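Local coordinates for protein adenosine deaminase 1 (Arthrobacter aurescens, PDB 3RYS) that probably catalyses the zinc-dependent hydrolytic deamination of adenine to hypoxanthine, a step of purine salvage, at residues A[194-199]-A[217-222]. Numbering follows the deposited sequence.
With ZN (zinc ion), chain C; ADE (adenine), chain D.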
loop_
_atom_site.group_PDB
_atom_site.type_symbol
_atom_site.label_atom_id
_atom_site.label_comp_id
_atom_site.label_asym_id
_atom_site.label_seq_id
_atom_site.Cartn_x
_atom_site.Cartn_y
_atom_site.Cartn_z
ATOM N N LEU A 194 -10.774 -3.794 -15.043
ATOM C CA LEU A 194 -9.820 -3.663 -13.953
ATOM C C LEU A 194 -10.261 -2.586 -12.975
ATOM O O LEU A 194 -10.742 -1.524 -13.373
ATOM C CB LEU A 194 -8.423 -3.350 -14.494
ATOM C CG LEU A 194 -7.703 -4.475 -15.239
ATOM C CD1 LEU A 194 -6.534 -3.924 -16.046
ATOM C CD2 LEU A 194 -7.235 -5.552 -14.269
ATOM N N ARG A 195 -10.098 -2.872 -11.691
ATOM C CA ARG A 195 -10.427 -1.913 -10.647
ATOM C C ARG A 195 -9.351 -0.837 -10.566
ATOM O O ARG A 195 -8.240 -1.028 -11.058
ATOM C CB ARG A 195 -10.619 -2.630 -9.312
ATOM C CG ARG A 195 -11.889 -3.465 -9.288
ATOM C CD ARG A 195 -12.188 -3.981 -7.901
ATOM N NE ARG A 195 -13.622 -4.136 -7.674
ATOM C CZ ARG A 195 -14.433 -3.140 -7.327
ATOM N NH1 ARG A 195 -13.956 -1.914 -7.173
ATOM N NH2 ARG A 195 -15.725 -3.365 -7.137
ATOM N N ARG A 196 -9.679 0.297 -9.960
ATOM C CA ARG A 196 -8.793 1.453 -10.026
ATOM C C ARG A 196 -8.508 2.097 -8.679
ATOM O O ARG A 196 -9.424 2.396 -7.916
ATOM C CB ARG A 196 -9.381 2.500 -10.966
ATOM C CG ARG A 196 -9.349 2.109 -12.423
ATOM C CD ARG A 196 -10.679 2.424 -13.067
ATOM N NE ARG A 196 -11.665 1.409 -12.714
ATOM C CZ ARG A 196 -12.936 1.668 -12.429
ATOM N NH1 ARG A 196 -13.380 2.918 -12.445
ATOM N NH2 ARG A 196 -13.756 0.675 -12.116
ATOM N N ILE A 197 -7.226 2.308 -8.395
ATOM C CA ILE A 197 -6.809 3.126 -7.263
ATOM C C ILE A 197 -5.657 4.032 -7.691
ATOM O O ILE A 197 -5.028 3.803 -8.723
ATOM C CB ILE A 197 -6.369 2.276 -6.065
ATOM C CG1 ILE A 197 -5.121 1.469 -6.421
ATOM C CG2 ILE A 197 -7.491 1.362 -5.620
ATOM C CD1 ILE A 197 -4.554 0.679 -5.262
ATOM N N ALA A 198 -5.383 5.065 -6.901
ATOM C CA ALA A 198 -4.299 5.981 -7.225
ATOM C C ALA A 198 -3.815 6.745 -6.003
ATOM O O ALA A 198 -4.609 7.138 -5.147
ATOM C CB ALA A 198 -4.734 6.952 -8.317
ATOM N N HIS A 199 -2.503 6.947 -5.927
ATOM C CA HIS A 199 -1.919 7.808 -4.908
ATOM C C HIS A 199 -2.305 9.253 -5.173
ATOM O O HIS A 199 -2.143 9.752 -6.287
ATOM C CB HIS A 199 -0.399 7.672 -4.898
ATOM C CG HIS A 199 0.089 6.438 -4.209
ATOM N ND1 HIS A 199 -0.355 5.177 -4.540
ATOM C CD2 HIS A 199 0.984 6.273 -3.207
ATOM C CE1 HIS A 199 0.245 4.286 -3.772
ATOM N NE2 HIS A 199 1.065 4.925 -2.956
ATOM N N HIS A 217 -11.296 8.240 -12.383
ATOM C CA HIS A 217 -12.391 7.425 -11.863
ATOM C C HIS A 217 -11.941 6.327 -10.898
ATOM O O HIS A 217 -12.492 5.225 -10.906
ATOM C CB HIS A 217 -13.202 6.819 -13.015
ATOM C CG HIS A 217 -13.809 7.842 -13.923
ATOM N ND1 HIS A 217 -14.857 8.653 -13.538
ATOM C CD2 HIS A 217 -13.514 8.191 -15.199
ATOM C CE1 HIS A 217 -15.182 9.454 -14.536
ATOM N NE2 HIS A 217 -14.383 9.195 -15.556
ATOM N N VAL A 218 -10.954 6.626 -10.059
ATOM C CA VAL A 218 -10.467 5.634 -9.099
ATOM C C VAL A 218 -11.541 5.269 -8.079
ATOM O O VAL A 218 -12.489 6.020 -7.864
ATOM C CB VAL A 218 -9.203 6.104 -8.353
ATOM C CG1 VAL A 218 -8.082 6.378 -9.332
ATOM C CG2 VAL A 218 -9.507 7.337 -7.507
ATOM N N GLU A 219 -11.377 4.112 -7.447
ATOM C CA GLU A 219 -12.365 3.606 -6.503
ATOM C C GLU A 219 -11.955 3.835 -5.057
ATOM O O GLU A 219 -12.777 3.728 -4.147
ATOM C CB GLU A 219 -12.609 2.128 -6.755
ATOM C CG GLU A 219 -12.609 1.802 -8.221
ATOM C CD GLU A 219 -13.336 0.526 -8.511
ATOM O OE1 GLU A 219 -12.713 -0.383 -9.101
ATOM O OE2 GLU A 219 -14.524 0.429 -8.136
ATOM N N ARG A 220 -10.680 4.134 -4.846
ATOM C CA ARG A 220 -10.236 4.633 -3.549
ATOM C C ARG A 220 -8.945 5.440 -3.653
ATOM O O ARG A 220 -8.124 5.204 -4.535
ATOM C CB ARG A 220 -10.139 3.520 -2.491
ATOM C CG ARG A 220 -9.477 2.229 -2.932
ATOM C CD ARG A 220 -9.379 1.237 -1.765
ATOM N NE ARG A 220 -8.275 0.303 -1.954
ATOM C CZ ARG A 220 -8.418 -0.997 -2.185
ATOM N NH1 ARG A 220 -9.621 -1.544 -2.228
ATOM N NH2 ARG A 220 -7.348 -1.757 -2.353
ATOM N N ILE A 221 -8.797 6.414 -2.763
ATOM C CA ILE A 221 -7.649 7.306 -2.780
ATOM C C ILE A 221 -6.569 6.800 -1.834
ATOM O O ILE A 221 -6.849 6.416 -0.695
ATOM C CB ILE A 221 -8.042 8.742 -2.376
ATOM C CG1 ILE A 221 -8.948 9.373 -3.438
ATOM C CG2 ILE A 221 -6.804 9.595 -2.161
ATOM C CD1 ILE A 221 -8.233 9.727 -4.718
ATOM N N ASP A 222 -5.332 6.799 -2.311
ATOM C CA ASP A 222 -4.219 6.335 -1.502
ATOM C C ASP A 222 -3.493 7.511 -0.850
ATOM O O ASP A 222 -3.053 8.440 -1.529
ATOM C CB ASP A 222 -3.290 5.460 -2.344
ATOM C CG ASP A 222 -3.987 4.201 -2.848
ATOM O OD1 ASP A 222 -4.620 3.498 -2.029
ATOM O OD2 ASP A 222 -3.910 3.917 -4.061
HETATM ZN ZN ZN C . 2.199 4.249 -1.103
HETATM N N9 ADE D . 6.029 4.172 -4.086
HETATM C C8 ADE D . 6.049 3.299 -3.030
HETATM N N7 ADE D . 5.460 3.752 -1.943
HETATM C C5 ADE D . 5.027 5.016 -2.316
HETATM C C6 ADE D . 4.329 6.024 -1.616
HETATM N N6 ADE D . 3.941 5.893 -0.342
HETATM N N1 ADE D . 4.049 7.170 -2.278
HETATM C C2 ADE D . 4.444 7.292 -3.554
HETATM N N3 ADE D . 5.103 6.418 -4.319
HETATM C C4 ADE D . 5.368 5.292 -3.633
#
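Glu219 OE1 is gripped by two groups of Arg196: the backbone N donates to its anti lone pair at 3.2 Å from OE1, and the guanidinium lies over the carboxylate, the planes 28° apart, in a purely electrostatic salt bridge. The two strands are neighbours in the TIM barrel of the adenosine deaminase family, parallel and joined by helix 206-214 in a beta-alpha-beta crossover. Arg196 bends at chi2 and chi3, and its NE donates a hydrogen bond of 3.1 Å to Leu194 O, which lies close to the guanidinium plane. An alanine here would remove the guanidinium, and the Glu219 carboxylate, keeping the Arg196 backbone N, would probably be freer to turn. Glu219 N donates a hydrogen bond to Arg196 O, tying strand 195-200 to the loop that leads into strand 220-221. Farther along, Ala198 CB packs on Val218 CG1 at 3.5 Å, while on the opposite face of the sheet from Ala198, Ile197 CG2 sits over one face of the Arg220 guanidinium, whose charge is paired with Glu99. At the catalytic end Asp222 N donates a hydrogen bond to Ala198 O at 2.9 Å. Asp222 CB sits over one face of the His199 ring, offset toward its rim, in a CH-pi contact, and NE2 binds the zinc ion at 2.3 Å, alongside His19, His21 and Asp280.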